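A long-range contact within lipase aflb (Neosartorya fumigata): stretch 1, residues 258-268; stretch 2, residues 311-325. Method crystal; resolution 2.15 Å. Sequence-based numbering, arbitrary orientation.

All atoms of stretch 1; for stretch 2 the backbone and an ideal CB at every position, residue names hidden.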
# COMPACT_ATOMS: atom_id res chain seq x y z
N ALA A 258 4.10 -0.00 -8.53
CA ALA A 258 4.36 0.30 -7.13
C ALA A 258 4.02 1.74 -6.76
O ALA A 258 4.71 2.68 -7.19
CB ALA A 258 5.80 -0.04 -6.78
N ILE A 259 2.94 1.91 -5.98
CA ILE A 259 2.46 3.21 -5.50
C ILE A 259 3.14 3.51 -4.17
O ILE A 259 3.07 2.70 -3.24
CB ILE A 259 0.91 3.22 -5.38
CG1 ILE A 259 0.20 2.63 -6.65
CG2 ILE A 259 0.38 4.61 -5.01
CD1 ILE A 259 0.46 3.35 -8.05
N SER A 260 3.83 4.68 -4.09
CA SER A 260 4.58 5.17 -2.92
C SER A 260 5.45 4.06 -2.32
O SER A 260 5.34 3.80 -1.11
CB SER A 260 3.62 5.73 -1.87
OG SER A 260 2.86 6.81 -2.39
N PRO A 261 6.28 3.34 -3.12
CA PRO A 261 7.07 2.25 -2.54
C PRO A 261 8.29 2.73 -1.77
O PRO A 261 8.96 3.66 -2.19
CB PRO A 261 7.45 1.42 -3.76
CG PRO A 261 7.58 2.44 -4.85
CD PRO A 261 6.58 3.50 -4.57
N ASP A 262 8.58 2.07 -0.65
CA ASP A 262 9.74 2.42 0.16
C ASP A 262 10.80 1.33 0.03
O ASP A 262 11.14 0.65 1.00
CB ASP A 262 9.33 2.71 1.62
CG ASP A 262 8.69 1.57 2.37
OD1 ASP A 262 7.89 0.81 1.75
OD2 ASP A 262 8.96 1.43 3.57
N PHE A 263 11.35 1.18 -1.20
CA PHE A 263 12.36 0.16 -1.52
C PHE A 263 13.65 0.31 -0.74
O PHE A 263 14.44 -0.64 -0.69
CB PHE A 263 12.64 0.07 -3.03
CG PHE A 263 11.45 -0.37 -3.85
CD1 PHE A 263 10.87 -1.61 -3.66
CD2 PHE A 263 10.96 0.45 -4.87
CE1 PHE A 263 9.78 -2.02 -4.44
CE2 PHE A 263 9.90 0.01 -5.68
CZ PHE A 263 9.31 -1.20 -5.44
N HIS A 264 13.86 1.48 -0.10
CA HIS A 264 15.02 1.71 0.76
C HIS A 264 14.53 2.11 2.16
O HIS A 264 15.30 2.58 2.98
CB HIS A 264 15.94 2.81 0.18
CG HIS A 264 17.39 2.64 0.57
ND1 HIS A 264 17.77 2.38 1.88
CD2 HIS A 264 18.50 2.73 -0.19
CE1 HIS A 264 19.09 2.29 1.87
NE2 HIS A 264 19.57 2.49 0.65
N GLY A 265 13.25 1.88 2.42
CA GLY A 265 12.64 2.27 3.69
C GLY A 265 12.55 3.78 3.84
O GLY A 265 12.44 4.51 2.85
N THR A 266 12.64 4.26 5.07
CA THR A 266 12.53 5.68 5.37
C THR A 266 13.39 6.10 6.54
O THR A 266 13.67 5.29 7.44
CB THR A 266 11.05 6.08 5.55
OG1 THR A 266 10.98 7.49 5.73
CG2 THR A 266 10.37 5.37 6.70
N VAL A 267 13.80 7.36 6.55
CA VAL A 267 14.60 7.89 7.66
C VAL A 267 13.72 8.54 8.69
O VAL A 267 12.59 8.94 8.40
CB VAL A 267 15.70 8.86 7.20
CG1 VAL A 267 16.73 8.16 6.35
CG2 VAL A 267 15.13 10.09 6.49
N MET A 268 14.26 8.67 9.90
CA MET A 268 13.63 9.36 11.02
C MET A 268 14.70 10.22 11.66
O MET A 268 15.85 9.79 11.81
CB MET A 268 13.01 8.36 12.03
CG MET A 268 11.86 7.53 11.46
SD MET A 268 10.44 8.52 10.88
CE MET A 268 9.56 8.78 12.45
N UNK A 311 6.92 -0.14 -12.58
CA UNK A 311 6.47 1.24 -12.70
C UNK A 311 6.32 1.80 -11.27
O UNK A 311 5.37 1.44 -10.58
CB UNK A 311 5.16 1.33 -13.48
N UNK A 312 7.28 2.63 -10.82
CA UNK A 312 7.22 3.22 -9.47
C UNK A 312 6.62 4.60 -9.58
O UNK A 312 6.91 5.31 -10.54
CB UNK A 312 8.60 3.28 -8.82
N UNK A 313 5.70 4.96 -8.66
CA UNK A 313 5.00 6.25 -8.68
C UNK A 313 5.02 6.81 -7.27
O UNK A 313 4.56 6.15 -6.33
CB UNK A 313 3.57 6.11 -9.20
N UNK A 314 5.58 8.01 -7.11
CA UNK A 314 5.79 8.60 -5.79
C UNK A 314 5.75 10.11 -5.79
O UNK A 314 5.94 10.74 -6.83
CB UNK A 314 7.13 8.14 -5.22
N UNK A 315 5.57 10.69 -4.59
CA UNK A 315 5.41 12.13 -4.39
C UNK A 315 6.34 12.73 -3.35
O UNK A 315 6.59 12.12 -2.31
CB UNK A 315 3.96 12.43 -3.99
N UNK A 316 6.77 13.99 -3.58
CA UNK A 316 7.59 14.79 -2.65
C UNK A 316 6.82 14.98 -1.32
O UNK A 316 7.42 14.98 -0.25
CB UNK A 316 7.94 16.14 -3.27
N UNK A 317 5.48 15.12 -1.41
CA UNK A 317 4.60 15.39 -0.27
C UNK A 317 4.22 14.14 0.52
O UNK A 317 3.29 14.18 1.33
CB UNK A 317 3.33 16.08 -0.76
N UNK A 318 5.00 13.06 0.36
CA UNK A 318 4.83 11.82 1.12
C UNK A 318 5.20 12.13 2.59
O UNK A 318 6.34 12.50 2.87
CB UNK A 318 5.69 10.69 0.55
N UNK A 319 4.23 12.01 3.51
CA UNK A 319 4.39 12.31 4.94
C UNK A 319 4.92 11.11 5.76
O UNK A 319 5.15 11.25 6.96
CB UNK A 319 3.05 12.77 5.52
N UNK A 320 5.08 9.95 5.11
CA UNK A 320 5.51 8.70 5.75
C UNK A 320 6.94 8.35 5.38
O UNK A 320 7.72 7.97 6.25
CB UNK A 320 4.58 7.55 5.36
N UNK A 321 7.24 8.41 4.09
CA UNK A 321 8.52 8.01 3.52
C UNK A 321 9.29 9.21 3.02
O UNK A 321 8.75 10.03 2.28
CB UNK A 321 8.31 7.01 2.38
N UNK A 322 10.56 9.31 3.44
CA UNK A 322 11.47 10.34 2.97
C UNK A 322 12.89 9.77 2.91
O UNK A 322 13.27 8.98 3.78
CB UNK A 322 11.41 11.57 3.88
N UNK A 323 13.69 10.14 1.90
CA UNK A 323 13.36 11.04 0.78
C UNK A 323 12.49 10.37 -0.29
O UNK A 323 12.63 9.17 -0.57
CB UNK A 323 14.65 11.55 0.13
N UNK A 324 11.54 11.15 -0.85
CA UNK A 324 10.66 10.73 -1.94
C UNK A 324 10.74 11.72 -3.12
O UNK A 324 9.77 11.92 -3.85
CB UNK A 324 9.22 10.61 -1.44
N UNK A 325 11.91 12.33 -3.28
CA UNK A 325 12.29 13.25 -4.36
C UNK A 325 13.81 13.15 -4.50
O UNK A 325 14.48 12.61 -3.61
CB UNK A 325 11.84 14.69 -4.07

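The two strands run parallel, with the CA of A258 4.7 Å from the CA of 312 and the CA of I259 5.1 Å from the CA of 313. Backbone hydrogen bonds, which involve no side-chain atoms, hold this register: A258 N donates to the O of 311 (2.8 Å, 165°), the N of 313 donates to A258 O (2.9 Å), and S260 N donates to the O of 313 (2.8 Å).

At 311 the ideal CB points sideways, 5.2 Å from A258 N, so stretch 1 selects little; a beta-branched residue suits the extended backbone. It is T311.

At 312 the CB shares a sheet face with A258, 4.2 Å from P261 CG and 4.7 Å from F263 CE2. Small or medium side chains with an apolar part fit, such as Val, Thr or Ala. The residue is T312, whose CG2 lies 3.7 Å from F263 CE2, at the ring edge near its plane.

Position 313 points to the other face, its CB 4.3 Å from I259 CD1. An aliphatic residue is expected, Val, Leu or Ile. I313 places CD1 3.7 Å from I259 CD1.

At 314 the CB points sideways, 4.5 Å from S260 CA, so a side chain turned away from stretch 1 would not be limited by it. Y314 leads its ring away.

At 315, 316 and 317 the CB has no stretch 1 atom nearby, and 315 to 318 form a type I turn, where polar residues are common; the residues are S315, T316 and F317.

The CB of 318 points toward stretch 1 without close contact, so a polar side chain could reach toward S260 OG. D318 does so through a water, which donates to S260 OG (2.8 Å) and D318 OD2 (2.7 Å).

At 319, 320 and 325 no stretch 1 atom approaches the CB, so many side chains would do; they are E319, I320, whose end leads away, and S325.

At 321 the CB lies 4.3 Å from T266 CB and 4.5 Å from D262 CB; a compact aliphatic residue suits. V321 sets CG1 3.5 Å from G265 O and CG2 3.8 Å from D262 CB.

At 322 the backbone N donates to T266 OG1 (3.0 Å, 160°) and the O accepts from V267 N (3.3 Å), which does not choose a side chain; the sideways CB, 4.8 Å from V267 CG2, could suit polar or aliphatic residues. Q322 turns back, NE2 donating to D318 O (2.8 Å).

A cis peptide precedes 323, favouring proline: P323.

The CB of 324 points toward stretch 1 without touching it, so only a long side chain, such as Met or Lys, would make contact. M324 brings CE within 3.3 Å of P261 O.

Stretch 2, residues 311-325: TTIYSTFDEIVQPMS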
# COMPACT_ATOMS: atom_id res chain seq x y z
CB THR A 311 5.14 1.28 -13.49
OG1 THR A 311 5.30 0.56 -14.71
CG2 THR A 311 4.65 2.70 -13.76
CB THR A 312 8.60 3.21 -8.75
OG1 THR A 312 9.44 4.24 -9.27
CG2 THR A 312 9.30 1.84 -8.81
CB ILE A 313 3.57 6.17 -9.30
CG1 ILE A 313 3.55 5.30 -10.60
CG2 ILE A 313 3.04 7.58 -9.57
CD1 ILE A 313 2.24 4.68 -10.97
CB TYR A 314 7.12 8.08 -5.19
CG TYR A 314 8.32 8.34 -6.07
CD1 TYR A 314 8.58 7.55 -7.19
CD2 TYR A 314 9.23 9.35 -5.76
CE1 TYR A 314 9.71 7.77 -7.98
CE2 TYR A 314 10.35 9.58 -6.55
CZ TYR A 314 10.59 8.79 -7.66
OH TYR A 314 11.68 9.04 -8.45
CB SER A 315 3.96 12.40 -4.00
OG SER A 315 3.70 13.76 -3.68
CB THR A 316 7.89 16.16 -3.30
OG1 THR A 316 8.81 15.97 -4.37
CG2 THR A 316 8.49 17.19 -2.31
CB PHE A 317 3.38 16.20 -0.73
CG PHE A 317 3.81 17.52 -1.34
CD1 PHE A 317 4.27 18.56 -0.53
CD2 PHE A 317 3.82 17.70 -2.71
CE1 PHE A 317 4.72 19.75 -1.09
CE2 PHE A 317 4.25 18.91 -3.27
CZ PHE A 317 4.70 19.92 -2.46
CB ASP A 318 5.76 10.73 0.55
CG ASP A 318 5.44 9.33 1.03
OD1 ASP A 318 5.30 9.14 2.26
OD2 ASP A 318 5.35 8.42 0.19
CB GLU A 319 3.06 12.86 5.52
CG GLU A 319 2.02 11.81 5.90
CD GLU A 319 1.22 11.12 4.81
OE1 GLU A 319 1.55 11.27 3.60
OE2 GLU A 319 0.25 10.42 5.16
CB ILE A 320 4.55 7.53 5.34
CG1 ILE A 320 3.04 7.86 5.59
CG2 ILE A 320 4.96 6.21 5.98
CD1 ILE A 320 2.58 8.09 6.96
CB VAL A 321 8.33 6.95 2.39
CG1 VAL A 321 9.67 6.47 1.83
CG2 VAL A 321 7.48 5.77 2.86
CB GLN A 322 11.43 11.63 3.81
CG GLN A 322 10.39 12.69 3.38
CD GLN A 322 10.09 12.91 1.89
OE1 GLN A 322 10.97 13.24 1.07
NE2 GLN A 322 8.81 12.78 1.54
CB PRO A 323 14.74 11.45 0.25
CG PRO A 323 15.58 10.24 0.49
CD PRO A 323 15.08 9.65 1.80
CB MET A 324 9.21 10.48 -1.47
CG MET A 324 9.00 9.12 -0.85
SD MET A 324 9.37 7.70 -1.91
CE MET A 324 7.90 6.74 -1.67
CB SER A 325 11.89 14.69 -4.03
OG SER A 325 12.74 15.28 -3.07
O HOH W 1 4.89 8.78 -2.48
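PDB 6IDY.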